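PDB 3C8T: fumarate lyase from Mesorhizobium sp., which is a mostly helical member of the fumarate lyase superfamily, found in a four-chain assembly, whose specific function is not established. Local coordinates for residues Arg39-Leu44 / Glu210-Glu214; Gly77-Leu81 / Thr104-Met108; Ile46-Ala51 / Ala94-Trp100. All coordinates share one frame; numbering follows the deposited sequence.

Contact 1: Arg39-Leu44 / Glu210-Glu214; sequences RAQARL and ELARE
The carboxylate oxygen OE1 of E210 is gripped by two nitrogens of R43. R43 NE bonds E210 OE1 at 3.0 Å. The oxygen lies in the guanidinium plane and is met on the anti side, with the donor tilted out of the carboxylate plane. A second R43–E210 bond, from NH2, is modelled so short that its length is doubtful. The two flat groups stand almost perpendicular, 88° apart. R213 adds charge from the same helix as E210. R213 NH2 is 3.2 Å from E210 OE1, but the oxygen lies above its guanidinium face and no N-H points at it.

NH1 and NH2 of R43 also turn to E214. NH1 of R43 gives OE1 of E214 a 2.8 Å bond from above the carboxylate plane, and NH2 adds a weak one. A bend at chi3 (-59°) sets the R43 guanidinium between the two glutamates. E214 OE2 makes a long charge pairing with R39, over a face of its guanidinium.

Beside the charges, A40 CB packs on E210 CB at 3.7 Å. L44 CD1 lies on the CG of E210. Segments 39-43 and 210-214 run at 126° to each other. The arginines gather round two carboxylates, whose negative charge probably balances theirs.

Contact 2: Gly77-Leu81 / Thr104-Met108; sequences GYPIL and TQDIM
The helix start T103-D106 resembles a T-T/S-x-D region of the fumarate lyase superfamily, which in relatives lies near the active site. Here the first turn of helix 104-140 packs T104, I107 and M108 against Y78-L81. I80 gives up the most surface. I80 CG1 lies 3.5 Å from M108 CG and 3.7 Å from T104 CG2, while I80 CD1 meets I107 CG2 at 4.0 Å. T104 CG2 stands anti to the backbone N (OG1 chi1 -67°), and this puts the methyl between I80 and Y78. T104 CG2 touches Y78 CB at 3.7 Å.

The M108 sulfur forms a Met-aromatic contact with Y78, oblique to the ring. M108 SD is 3.9 Å from Y78 CD1. A bend at chi3 (74°) turns M108 CE to the ring of P79.

No direct hydrogen bond joins the segments. One water bridges them: it accepts a 2.9 Å bond from L81 N, and is weakly linked to Y78 O and T104 OG1. Y8 of the second subunit packs on Y78, P79 and M108. On the same turn, D106 bonds H225 and, with OD2, the N of T103. A helix start held by its own aspartate in this way is consistent with that superfamily region.

Contact 3: Ile46-Ala51 / Ala94-Trp100; sequences IIPEDA and AGKYLHW
The ring of Y97 meets I47, P48 and A51, and it has the most surface buried by this contact. P48 covers one ring face: P48 CG stands 3.9 Å from the Y97 ring centroid, 25° off the normal, in a CH-pi contact. P48 CD is 3.6 Å from CE1 of the same ring. A51 comes in obliquely, with its CB 3.4 Å from Y97 CD2, a tight approach.

I47 touches two aromatic residues. Its chi1 of 63° leaves CG2 beside the backbone N, where this one methyl serves both rings. I47 CG2 lies over the face of W100, 4.0 Å from the centroid of the five-membered ring and 8° off its normal. I47 CG2 also touches Y97 CD1 at 4.0 Å. I46 CG2 reaches W100 from an oblique direction, near NE1.

P48 is the N-cap residue of helix 49-61. The contact packs the start of this helix against the 3-10 segment 94-97 and the loop running on to helix 104-140. R379 of the third subunit bonds the carbonyls of K96, L98 and H99 and packs on W100, which places the loop at a subunit interface. At the helix end of the contact, A94 CB lies 3.4 Å from A51 O.

The three contacts lie at one end of the elongated chain, on the same side of its centre. Contact 3 touches both others. Q41 ties it to contact 1: Q41 O is 2.7 Å from I46 N, and Q41 NE2 is 2.8 Å from W100 O. H99 ties it to contact 2, with H99 CE1 3.7 Å from I80 CG2. Contacts 1 and 2 do not touch; their nearest atoms are about 7 Å apart. Helix 23-43, which carries residues 39-43 of contact 1, still joins them, since its C30 packs on I80 and I107. E34 of the same helix bonds H99 of contact 3. Along the chain, contacts 2 and 3 interlock and both fall inside the loop closed by contact 1.

Contact 1: Arg39-Leu44 / Glu210-Glu214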
ATOM      1  N   ARG A  39      -8.056 -36.852  21.613  1.00 40.31           N
ATOM      2  CA  ARG A  39      -8.429 -38.087  20.941  1.00 41.45           C
ATOM      3  C   ARG A  39      -7.283 -38.695  20.179  1.00 41.01           C
ATOM      4  O   ARG A  39      -7.051 -39.911  20.246  1.00 40.95           O
ATOM      5  CB  ARG A  39      -9.563 -37.837  19.960  1.00 42.39           C
ATOM      6  CG  ARG A  39     -10.627 -38.898  20.021  1.00 48.27           C
ATOM      7  CD  ARG A  39     -11.738 -38.461  20.954  1.00 56.97           C
ATOM      8  NE  ARG A  39     -12.385 -37.243  20.448  1.00 62.22           N
ATOM      9  CZ  ARG A  39     -13.291 -37.217  19.469  1.00 63.99           C
ATOM     10  NH1 ARG A  39     -13.685 -38.352  18.883  1.00 63.74           N
ATOM     11  NH2 ARG A  39     -13.811 -36.050  19.084  1.00 65.91           N
ATOM     12  N   ALA A  40      -6.573 -37.851  19.433  1.00 40.63           N
ATOM     13  CA  ALA A  40      -5.370 -38.267  18.726  1.00 40.40           C
ATOM     14  C   ALA A  40      -4.347 -38.878  19.702  1.00 40.59           C
ATOM     15  O   ALA A  40      -3.711 -39.871  19.406  1.00 40.50           O
ATOM     16  CB  ALA A  40      -4.760 -37.081  17.954  1.00 40.01           C
ATOM     17  N   GLN A  41      -4.204 -38.289  20.877  1.00 41.00           N
ATOM     18  CA  GLN A  41      -3.215 -38.765  21.804  1.00 41.82           C
ATOM     19  C   GLN A  41      -3.616 -40.089  22.480  1.00 42.41           C
ATOM     20  O   GLN A  41      -2.760 -40.893  22.808  1.00 42.05           O
ATOM     21  CB  GLN A  41      -2.898 -37.657  22.805  1.00 41.70           C
ATOM     22  CG  GLN A  41      -1.915 -36.659  22.229  1.00 43.72           C
ATOM     23  CD  GLN A  41      -1.807 -35.406  23.019  1.00 43.46           C
ATOM     24  OE1 GLN A  41      -2.743 -35.027  23.737  1.00 44.91           O
ATOM     25  NE2 GLN A  41      -0.655 -34.735  22.903  1.00 43.06           N
ATOM     26  N   ALA A  42      -4.920 -40.318  22.665  1.00 43.03           N
ATOM     27  CA  ALA A  42      -5.391 -41.526  23.315  1.00 43.37           C
ATOM     28  C   ALA A  42      -5.219 -42.706  22.384  1.00 44.26           C
ATOM     29  O   ALA A  42      -4.841 -43.794  22.833  1.00 44.12           O
ATOM     30  CB  ALA A  42      -6.817 -41.388  23.748  1.00 43.34           C
ATOM     31  N   ARG A  43      -5.485 -42.493  21.091  1.00 44.88           N
ATOM     32  CA  ARG A  43      -5.217 -43.514  20.069  1.00 45.43           C
ATOM     33  C   ARG A  43      -3.743 -43.898  19.945  1.00 45.29           C
ATOM     34  O   ARG A  43      -3.428 -45.039  19.637  1.00 45.37           O
ATOM     35  CB  ARG A  43      -5.742 -43.098  18.698  1.00 45.43           C
ATOM     36  CG  ARG A  43      -7.239 -43.234  18.563  1.00 48.67           C
ATOM     37  CD  ARG A  43      -7.666 -43.344  17.111  1.00 52.69           C
ATOM     38  NE  ARG A  43      -7.263 -42.183  16.330  1.00 56.21           N
ATOM     39  CZ  ARG A  43      -7.971 -41.059  16.206  1.00 59.28           C
ATOM     40  NH1 ARG A  43      -9.147 -40.910  16.823  1.00 58.91           N
ATOM     41  NH2 ARG A  43      -7.488 -40.075  15.454  1.00 59.13           N
ATOM     42  N   LEU A  44      -2.842 -42.954  20.157  1.00 44.86           N
ATOM     43  CA  LEU A  44      -1.411 -43.247  20.050  1.00 45.56           C
ATOM     44  C   LEU A  44      -0.843 -43.672  21.398  1.00 45.46           C
ATOM     45  O   LEU A  44       0.370 -43.767  21.558  1.00 46.19           O
ATOM     46  CB  LEU A  44      -0.632 -42.026  19.521  1.00 45.03           C
ATOM     47  CG  LEU A  44      -0.947 -41.557  18.093  1.00 47.33           C
ATOM     48  CD1 LEU A  44      -0.718 -40.073  17.941  1.00 45.96           C
ATOM     49  CD2 LEU A  44      -0.154 -42.352  17.032  1.00 47.34           C
ATOM     50  N   GLU A 210      -2.000 -37.626  13.275  1.00 37.29           N
ATOM     51  CA  GLU A 210      -3.282 -38.080  13.808  1.00 37.28           C
ATOM     52  C   GLU A 210      -4.306 -36.959  13.970  1.00 35.54           C
ATOM     53  O   GLU A 210      -5.495 -37.132  13.680  1.00 35.94           O
ATOM     54  CB  GLU A 210      -3.101 -38.802  15.141  1.00 37.71           C
ATOM     55  CG  GLU A 210      -3.015 -40.276  14.996  1.00 41.66           C
ATOM     56  CD  GLU A 210      -4.135 -40.837  14.112  1.00 47.22           C
ATOM     57  OE1 GLU A 210      -5.325 -40.828  14.545  1.00 47.92           O
ATOM     58  OE2 GLU A 210      -3.807 -41.275  12.981  1.00 48.60           O
ATOM     59  N   LEU A 211      -3.829 -35.827  14.462  1.00 34.93           N
ATOM     60  CA  LEU A 211      -4.640 -34.641  14.672  1.00 34.38           C
ATOM     61  C   LEU A 211      -5.188 -34.074  13.357  1.00 33.68           C
ATOM     62  O   LEU A 211      -6.335 -33.683  13.292  1.00 34.19           O
ATOM     63  CB  LEU A 211      -3.832 -33.594  15.435  1.00 34.23           C
ATOM     64  CG  LEU A 211      -4.479 -32.236  15.699  1.00 33.81           C
ATOM     65  CD1 LEU A 211      -5.656 -32.415  16.596  1.00 33.67           C
ATOM     66  CD2 LEU A 211      -3.467 -31.316  16.353  1.00 34.53           C
ATOM     67  N   ALA A 212      -4.379 -34.071  12.311  1.00 33.35           N
ATOM     68  CA  ALA A 212      -4.839 -33.629  10.998  1.00 33.94           C
ATOM     69  C   ALA A 212      -6.019 -34.521  10.558  1.00 35.20           C
ATOM     70  O   ALA A 212      -7.039 -34.045  10.049  1.00 34.85           O
ATOM     71  CB  ALA A 212      -3.703 -33.696  10.009  1.00 32.10           C
ATOM     72  N   ARG A 213      -5.873 -35.822  10.802  1.00 36.75           N
ATOM     73  CA  ARG A 213      -6.860 -36.792  10.408  1.00 38.10           C
ATOM     74  C   ARG A 213      -8.144 -36.544  11.160  1.00 37.88           C
ATOM     75  O   ARG A 213      -9.193 -36.506  10.552  1.00 39.58           O
ATOM     76  CB  ARG A 213      -6.321 -38.202  10.625  1.00 38.73           C
ATOM     77  CG  ARG A 213      -7.064 -39.266   9.843  1.00 43.06           C
ATOM     78  CD  ARG A 213      -6.235 -40.548   9.692  1.00 50.79           C
ATOM     79  NE  ARG A 213      -6.333 -41.503  10.811  1.00 55.64           N
ATOM     80  CZ  ARG A 213      -7.328 -41.592  11.697  1.00 57.47           C
ATOM     81  NH1 ARG A 213      -8.378 -40.782  11.644  1.00 60.71           N
ATOM     82  NH2 ARG A 213      -7.271 -42.514  12.650  1.00 58.97           N
ATOM     83  N   GLU A 214      -8.063 -36.331  12.471  1.00 38.04           N
ATOM     84  CA  GLU A 214      -9.247 -36.088  13.298  1.00 37.25           C
ATOM     85  C   GLU A 214     -10.049 -34.876  12.836  1.00 36.53           C
ATOM     86  O   GLU A 214     -11.257 -34.843  12.969  1.00 35.35           O
ATOM     87  CB  GLU A 214      -8.846 -35.820  14.756  1.00 37.68           C
ATOM     88  CG  GLU A 214      -8.898 -36.983  15.693  1.00 39.85           C
ATOM     89  CD  GLU A 214     -10.283 -37.642  15.734  1.00 44.59           C
ATOM     90  OE1 GLU A 214     -10.358 -38.838  15.379  1.00 47.54           O
ATOM     91  OE2 GLU A 214     -11.292 -36.972  16.097  1.00 44.43           O
TER

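Contact 2: Gly77-Leu81 / Thr104-Met108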
ATOM      1  N   GLY A  77      -2.883 -12.201  27.663  1.00 45.91           N
ATOM      2  CA  GLY A  77      -2.447 -11.935  26.296  1.00 42.53           C
ATOM      3  C   GLY A  77      -3.198 -12.746  25.253  1.00 40.62           C
ATOM      4  O   GLY A  77      -3.366 -12.279  24.121  1.00 40.13           O
ATOM      5  N   TYR A  78      -3.649 -13.957  25.624  1.00 39.28           N
ATOM      6  CA  TYR A  78      -4.314 -14.889  24.686  1.00 37.83           C
ATOM      7  C   TYR A  78      -5.492 -15.639  25.312  1.00 36.92           C
ATOM      8  O   TYR A  78      -5.494 -15.846  26.503  1.00 35.76           O
ATOM      9  CB  TYR A  78      -3.287 -15.890  24.145  1.00 37.99           C
ATOM     10  CG  TYR A  78      -2.087 -15.234  23.506  1.00 36.71           C
ATOM     11  CD1 TYR A  78      -2.171 -14.702  22.238  1.00 33.71           C
ATOM     12  CD2 TYR A  78      -0.879 -15.134  24.186  1.00 38.61           C
ATOM     13  CE1 TYR A  78      -1.105 -14.094  21.640  1.00 36.31           C
ATOM     14  CE2 TYR A  78       0.228 -14.498  23.595  1.00 38.71           C
ATOM     15  CZ  TYR A  78       0.103 -14.000  22.310  1.00 38.83           C
ATOM     16  OH  TYR A  78       1.168 -13.393  21.685  1.00 38.58           O
ATOM     17  N   PRO A  79      -6.524 -16.014  24.512  1.00 36.62           N
ATOM     18  CA  PRO A  79      -7.633 -16.724  25.151  1.00 36.00           C
ATOM     19  C   PRO A  79      -7.380 -18.202  25.414  1.00 36.33           C
ATOM     20  O   PRO A  79      -8.183 -18.810  26.124  1.00 36.48           O
ATOM     21  CB  PRO A  79      -8.779 -16.574  24.129  1.00 35.69           C
ATOM     22  CG  PRO A  79      -8.073 -16.556  22.793  1.00 36.90           C
ATOM     23  CD  PRO A  79      -6.801 -15.752  23.079  1.00 36.77           C
ATOM     24  N   ILE A  80      -6.309 -18.783  24.859  1.00 34.71           N
ATOM     25  CA  ILE A  80      -6.180 -20.231  24.896  1.00 34.74           C
ATOM     26  C   ILE A  80      -6.036 -20.845  26.297  1.00 35.34           C
ATOM     27  O   ILE A  80      -6.725 -21.799  26.628  1.00 35.35           O
ATOM     28  CB  ILE A  80      -5.074 -20.775  23.964  1.00 34.03           C
ATOM     29  CG1 ILE A  80      -5.350 -20.406  22.500  1.00 33.90           C
ATOM     30  CG2 ILE A  80      -4.920 -22.267  24.135  1.00 34.01           C
ATOM     31  CD1 ILE A  80      -6.838 -20.460  22.053  1.00 32.78           C
ATOM     32  N   LEU A  81      -5.116 -20.342  27.102  1.00 36.47           N
ATOM     33  CA  LEU A  81      -4.911 -20.952  28.410  1.00 37.99           C
ATOM     34  C   LEU A  81      -6.083 -20.715  29.358  1.00 37.42           C
ATOM     35  O   LEU A  81      -6.437 -21.632  30.065  1.00 38.01           O
ATOM     36  CB  LEU A  81      -3.521 -20.614  29.014  1.00 38.42           C
ATOM     37  CG  LEU A  81      -2.346 -21.220  28.205  1.00 40.23           C
ATOM     38  CD1 LEU A  81      -0.979 -20.757  28.720  1.00 40.56           C
ATOM     39  CD2 LEU A  81      -2.367 -22.740  28.160  1.00 40.17           C
ATOM     40  N   THR A 104      -0.035 -22.217  22.498  1.00 30.28           N
ATOM     41  CA  THR A 104      -1.118 -21.309  22.127  1.00 30.43           C
ATOM     42  C   THR A 104      -1.291 -21.096  20.604  1.00 30.07           C
ATOM     43  O   THR A 104      -2.406 -21.272  20.078  1.00 30.25           O
ATOM     44  CB  THR A 104      -0.952 -19.975  22.890  1.00 30.59           C
ATOM     45  OG1 THR A 104      -1.177 -20.246  24.268  1.00 31.18           O
ATOM     46  CG2 THR A 104      -1.957 -18.913  22.412  1.00 29.90           C
ATOM     47  N   GLN A 105      -0.205 -20.759  19.897  1.00 28.99           N
ATOM     48  CA  GLN A 105      -0.310 -20.593  18.424  1.00 28.89           C
ATOM     49  C   GLN A 105      -0.746 -21.851  17.645  1.00 29.19           C
ATOM     50  O   GLN A 105      -1.321 -21.755  16.524  1.00 29.14           O
ATOM     51  CB  GLN A 105       0.984 -20.036  17.829  1.00 28.84           C
ATOM     52  CG  GLN A 105       0.765 -19.344  16.495  1.00 27.82           C
ATOM     53  CD  GLN A 105       2.060 -18.920  15.815  1.00 26.99           C
ATOM     54  OE1 GLN A 105       3.155 -19.085  16.372  1.00 26.04           O
ATOM     55  NE2 GLN A 105       1.943 -18.382  14.604  1.00 22.56           N
ATOM     56  N   ASP A 106      -0.490 -23.026  18.210  1.00 29.02           N
ATOM     57  CA  ASP A 106      -1.006 -24.255  17.596  1.00 29.85           C
ATOM     58  C   ASP A 106      -2.531 -24.221  17.556  1.00 29.14           C
ATOM     59  O   ASP A 106      -3.138 -24.466  16.533  1.00 29.43           O
ATOM     60  CB  ASP A 106      -0.571 -25.484  18.367  1.00 29.33           C
ATOM     61  CG  ASP A 106       0.892 -25.748  18.258  1.00 32.56           C
ATOM     62  OD1 ASP A 106       1.548 -25.256  17.310  1.00 36.65           O
ATOM     63  OD2 ASP A 106       1.394 -26.482  19.127  1.00 32.38           O
ATOM     64  N   ILE A 107      -3.139 -23.912  18.698  1.00 30.20           N
ATOM     65  CA  ILE A 107      -4.591 -23.945  18.821  1.00 29.25           C
ATOM     66  C   ILE A 107      -5.220 -22.815  18.028  1.00 29.10           C
ATOM     67  O   ILE A 107      -6.240 -23.038  17.338  1.00 29.44           O
ATOM     68  CB  ILE A 107      -5.079 -23.888  20.297  1.00 29.24           C
ATOM     69  CG1 ILE A 107      -4.370 -24.930  21.180  1.00 30.68           C
ATOM     70  CG2 ILE A 107      -6.603 -24.093  20.363  1.00 29.34           C
ATOM     71  CD1 ILE A 107      -4.463 -26.409  20.714  1.00 28.19           C
ATOM     72  N   MET A 108      -4.603 -21.625  18.109  1.00 28.46           N
ATOM     73  CA  MET A 108      -5.085 -20.421  17.384  1.00 28.00           C
ATOM     74  C   MET A 108      -4.914 -20.503  15.861  1.00 28.58           C
ATOM     75  O   MET A 108      -5.826 -20.110  15.134  1.00 28.67           O
ATOM     76  CB  MET A 108      -4.424 -19.158  17.936  1.00 28.49           C
ATOM     77  CG  MET A 108      -4.809 -18.846  19.390  1.00 28.44           C
ATOM     78  SD  MET A 108      -4.111 -17.303  20.098  1.00 27.01           S
ATOM     79  CE  MET A 108      -5.173 -16.138  19.219  1.00 29.99           C
TER
HETATM   80  O   HOH W   1      -3.287 -18.339  26.196  1.00 41.38           O

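Contact 3: Ile46-Ala51 / Ala94-Trp100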
ATOM      1  N   ILE A  46      -0.760 -41.972  24.207  1.00 45.16           N
ATOM      2  CA  ILE A  46       0.081 -40.941  24.812  1.00 45.05           C
ATOM      3  C   ILE A  46      -0.538 -40.401  26.085  1.00 44.45           C
ATOM      4  O   ILE A  46       0.169 -40.004  27.020  1.00 44.57           O
ATOM      5  CB  ILE A  46       0.504 -39.843  23.797  1.00 45.20           C
ATOM      6  CG1 ILE A  46       1.588 -40.419  22.887  1.00 45.80           C
ATOM      7  CG2 ILE A  46       1.046 -38.606  24.503  1.00 44.08           C
ATOM      8  CD1 ILE A  46       1.734 -39.690  21.605  1.00 44.16           C
ATOM      9  N   ILE A  47      -1.862 -40.407  26.116  1.00 43.89           N
ATOM     10  CA  ILE A  47      -2.608 -40.088  27.320  1.00 43.69           C
ATOM     11  C   ILE A  47      -3.576 -41.266  27.489  1.00 44.69           C
ATOM     12  O   ILE A  47      -3.822 -41.956  26.504  1.00 45.26           O
ATOM     13  CB  ILE A  47      -3.362 -38.727  27.215  1.00 43.21           C
ATOM     14  CG1 ILE A  47      -4.431 -38.758  26.110  1.00 41.84           C
ATOM     15  CG2 ILE A  47      -2.374 -37.544  27.017  1.00 42.55           C
ATOM     16  CD1 ILE A  47      -5.529 -37.734  26.334  1.00 40.22           C
ATOM     17  N   PRO A  48      -4.061 -41.540  28.728  1.00 45.21           N
ATOM     18  CA  PRO A  48      -5.110 -42.541  28.993  1.00 46.10           C
ATOM     19  C   PRO A  48      -6.383 -42.396  28.165  1.00 46.69           C
ATOM     20  O   PRO A  48      -6.881 -41.280  27.976  1.00 46.23           O
ATOM     21  CB  PRO A  48      -5.477 -42.317  30.470  1.00 45.60           C
ATOM     22  CG  PRO A  48      -4.639 -41.163  30.951  1.00 45.79           C
ATOM     23  CD  PRO A  48      -3.531 -40.967  29.988  1.00 45.30           C
ATOM     24  N   GLU A  49      -6.926 -43.536  27.746  1.00 47.02           N
ATOM     25  CA  GLU A  49      -8.153 -43.574  26.958  1.00 48.77           C
ATOM     26  C   GLU A  49      -9.355 -42.978  27.673  1.00 47.71           C
ATOM     27  O   GLU A  49     -10.195 -42.394  27.028  1.00 47.17           O
ATOM     28  CB  GLU A  49      -8.463 -45.007  26.503  1.00 48.91           C
ATOM     29  CG  GLU A  49      -7.715 -45.425  25.252  1.00 50.51           C
ATOM     30  CD  GLU A  49      -7.947 -46.897  24.899  1.00 51.78           C
ATOM     31  OE1 GLU A  49      -7.368 -47.789  25.564  1.00 54.35           O
ATOM     32  OE2 GLU A  49      -8.707 -47.158  23.941  1.00 55.14           O
ATOM     33  N   ASP A  50      -9.439 -43.125  28.995  1.00 48.20           N
ATOM     34  CA  ASP A  50     -10.551 -42.526  29.764  1.00 48.65           C
ATOM     35  C   ASP A  50     -10.386 -41.032  29.977  1.00 47.57           C
ATOM     36  O   ASP A  50     -11.352 -40.301  30.202  1.00 47.56           O
ATOM     37  CB  ASP A  50     -10.765 -43.225  31.108  1.00 50.24           C
ATOM     38  CG  ASP A  50      -9.478 -43.846  31.669  1.00 55.06           C
ATOM     39  OD1 ASP A  50      -8.571 -43.103  32.141  1.00 58.70           O
ATOM     40  OD2 ASP A  50      -9.378 -45.097  31.626  1.00 60.36           O
ATOM     41  N   ALA A  51      -9.150 -40.568  29.899  1.00 46.21           N
ATOM     42  CA  ALA A  51      -8.905 -39.147  29.967  1.00 44.52           C
ATOM     43  C   ALA A  51      -9.467 -38.479  28.704  1.00 43.41           C
ATOM     44  O   ALA A  51     -10.116 -37.443  28.792  1.00 43.08           O
ATOM     45  CB  ALA A  51      -7.415 -38.881  30.126  1.00 44.77           C
ATOM     46  N   ALA A  94     -10.211 -35.800  34.225  1.00 48.01           N
ATOM     47  CA  ALA A  94      -9.750 -35.993  32.850  1.00 47.31           C
ATOM     48  C   ALA A  94      -9.178 -34.700  32.212  1.00 46.89           C
ATOM     49  O   ALA A  94      -8.422 -34.772  31.242  1.00 47.00           O
ATOM     50  CB  ALA A  94     -10.885 -36.576  31.990  1.00 47.64           C
ATOM     51  N   GLY A  95      -9.525 -33.540  32.772  1.00 45.84           N
ATOM     52  CA  GLY A  95      -9.112 -32.254  32.244  1.00 45.74           C
ATOM     53  C   GLY A  95      -7.623 -31.998  32.400  1.00 46.06           C
ATOM     54  O   GLY A  95      -7.046 -31.099  31.756  1.00 45.69           O
ATOM     55  N   LYS A  96      -6.983 -32.792  33.252  1.00 45.22           N
ATOM     56  CA  LYS A  96      -5.571 -32.619  33.488  1.00 44.81           C
ATOM     57  C   LYS A  96      -4.750 -33.085  32.284  1.00 43.87           C
ATOM     58  O   LYS A  96      -3.523 -32.926  32.284  1.00 44.03           O
ATOM     59  CB  LYS A  96      -5.139 -33.331  34.786  1.00 45.58           C
ATOM     60  CG  LYS A  96      -5.582 -32.596  36.096  1.00 47.95           C
ATOM     61  CD  LYS A  96      -5.649 -31.022  35.936  1.00 51.16           C
ATOM     62  CE  LYS A  96      -4.287 -30.267  36.078  1.00 52.52           C
ATOM     63  NZ  LYS A  96      -3.569 -29.872  34.782  1.00 51.69           N
ATOM     64  N   TYR A  97      -5.400 -33.658  31.266  1.00 41.48           N
ATOM     65  CA  TYR A  97      -4.639 -34.093  30.092  1.00 40.69           C
ATOM     66  C   TYR A  97      -4.843 -33.243  28.862  1.00 39.44           C
ATOM     67  O   TYR A  97      -4.370 -33.595  27.774  1.00 38.97           O
ATOM     68  CB  TYR A  97      -4.898 -35.550  29.756  1.00 41.05           C
ATOM     69  CG  TYR A  97      -4.502 -36.500  30.854  1.00 42.66           C
ATOM     70  CD1 TYR A  97      -3.243 -37.101  30.869  1.00 42.74           C
ATOM     71  CD2 TYR A  97      -5.398 -36.784  31.888  1.00 43.20           C
ATOM     72  CE1 TYR A  97      -2.899 -37.978  31.871  1.00 44.83           C
ATOM     73  CE2 TYR A  97      -5.075 -37.639  32.886  1.00 44.41           C
ATOM     74  CZ  TYR A  97      -3.833 -38.241  32.878  1.00 44.66           C
ATOM     75  OH  TYR A  97      -3.542 -39.108  33.900  1.00 46.56           O
ATOM     76  N   LEU A  98      -5.526 -32.124  29.060  1.00 38.16           N
ATOM     77  CA  LEU A  98      -5.840 -31.169  28.018  1.00 37.77           C
ATOM     78  C   LEU A  98      -4.567 -30.442  27.590  1.00 37.47           C
ATOM     79  O   LEU A  98      -3.616 -30.325  28.386  1.00 36.21           O
ATOM     80  CB  LEU A  98      -6.840 -30.160  28.569  1.00 37.82           C
ATOM     81  CG  LEU A  98      -8.309 -29.924  28.155  1.00 39.31           C
ATOM     82  CD1 LEU A  98      -8.875 -30.819  27.081  1.00 37.22           C
ATOM     83  CD2 LEU A  98      -9.203 -29.891  29.389  1.00 36.21           C
ATOM     84  N   HIS A  99      -4.540 -29.979  26.333  1.00 36.67           N
ATOM     85  CA  HIS A  99      -3.459 -29.128  25.853  1.00 36.54           C
ATOM     86  C   HIS A  99      -2.148 -29.794  26.215  1.00 37.03           C
ATOM     87  O   HIS A  99      -1.305 -29.194  26.879  1.00 38.54           O
ATOM     88  CB  HIS A  99      -3.573 -27.756  26.532  1.00 35.82           C
ATOM     89  CG  HIS A  99      -2.782 -26.663  25.881  1.00 35.88           C
ATOM     90  ND1 HIS A  99      -3.278 -25.903  24.843  1.00 34.00           N
ATOM     91  CD2 HIS A  99      -1.555 -26.157  26.167  1.00 35.73           C
ATOM     92  CE1 HIS A  99      -2.386 -24.989  24.501  1.00 35.70           C
ATOM     93  NE2 HIS A  99      -1.333 -25.120  25.292  1.00 37.40           N
ATOM     94  N   TRP A 100      -1.975 -31.047  25.819  1.00 37.37           N
ATOM     95  CA  TRP A 100      -0.790 -31.806  26.240  1.00 37.39           C
ATOM     96  C   TRP A 100       0.218 -31.696  25.131  1.00 36.98           C
ATOM     97  O   TRP A 100       0.005 -32.240  24.051  1.00 37.02           O
ATOM     98  CB  TRP A 100      -1.194 -33.262  26.452  1.00 39.59           C
ATOM     99  CG  TRP A 100      -0.156 -34.197  27.003  1.00 41.36           C
ATOM    100  CD1 TRP A 100       0.762 -34.943  26.291  1.00 43.43           C
ATOM    101  CD2 TRP A 100       0.037 -34.534  28.377  1.00 42.78           C
ATOM    102  NE1 TRP A 100       1.530 -35.701  27.149  1.00 41.91           N
ATOM    103  CE2 TRP A 100       1.098 -35.481  28.433  1.00 43.93           C
ATOM    104  CE3 TRP A 100      -0.582 -34.132  29.566  1.00 42.98           C
ATOM    105  CZ2 TRP A 100       1.551 -36.031  29.642  1.00 42.53           C
ATOM    106  CZ3 TRP A 100      -0.133 -34.674  30.766  1.00 43.69           C
ATOM    107  CH2 TRP A 100       0.929 -35.627  30.790  1.00 44.32           C
TER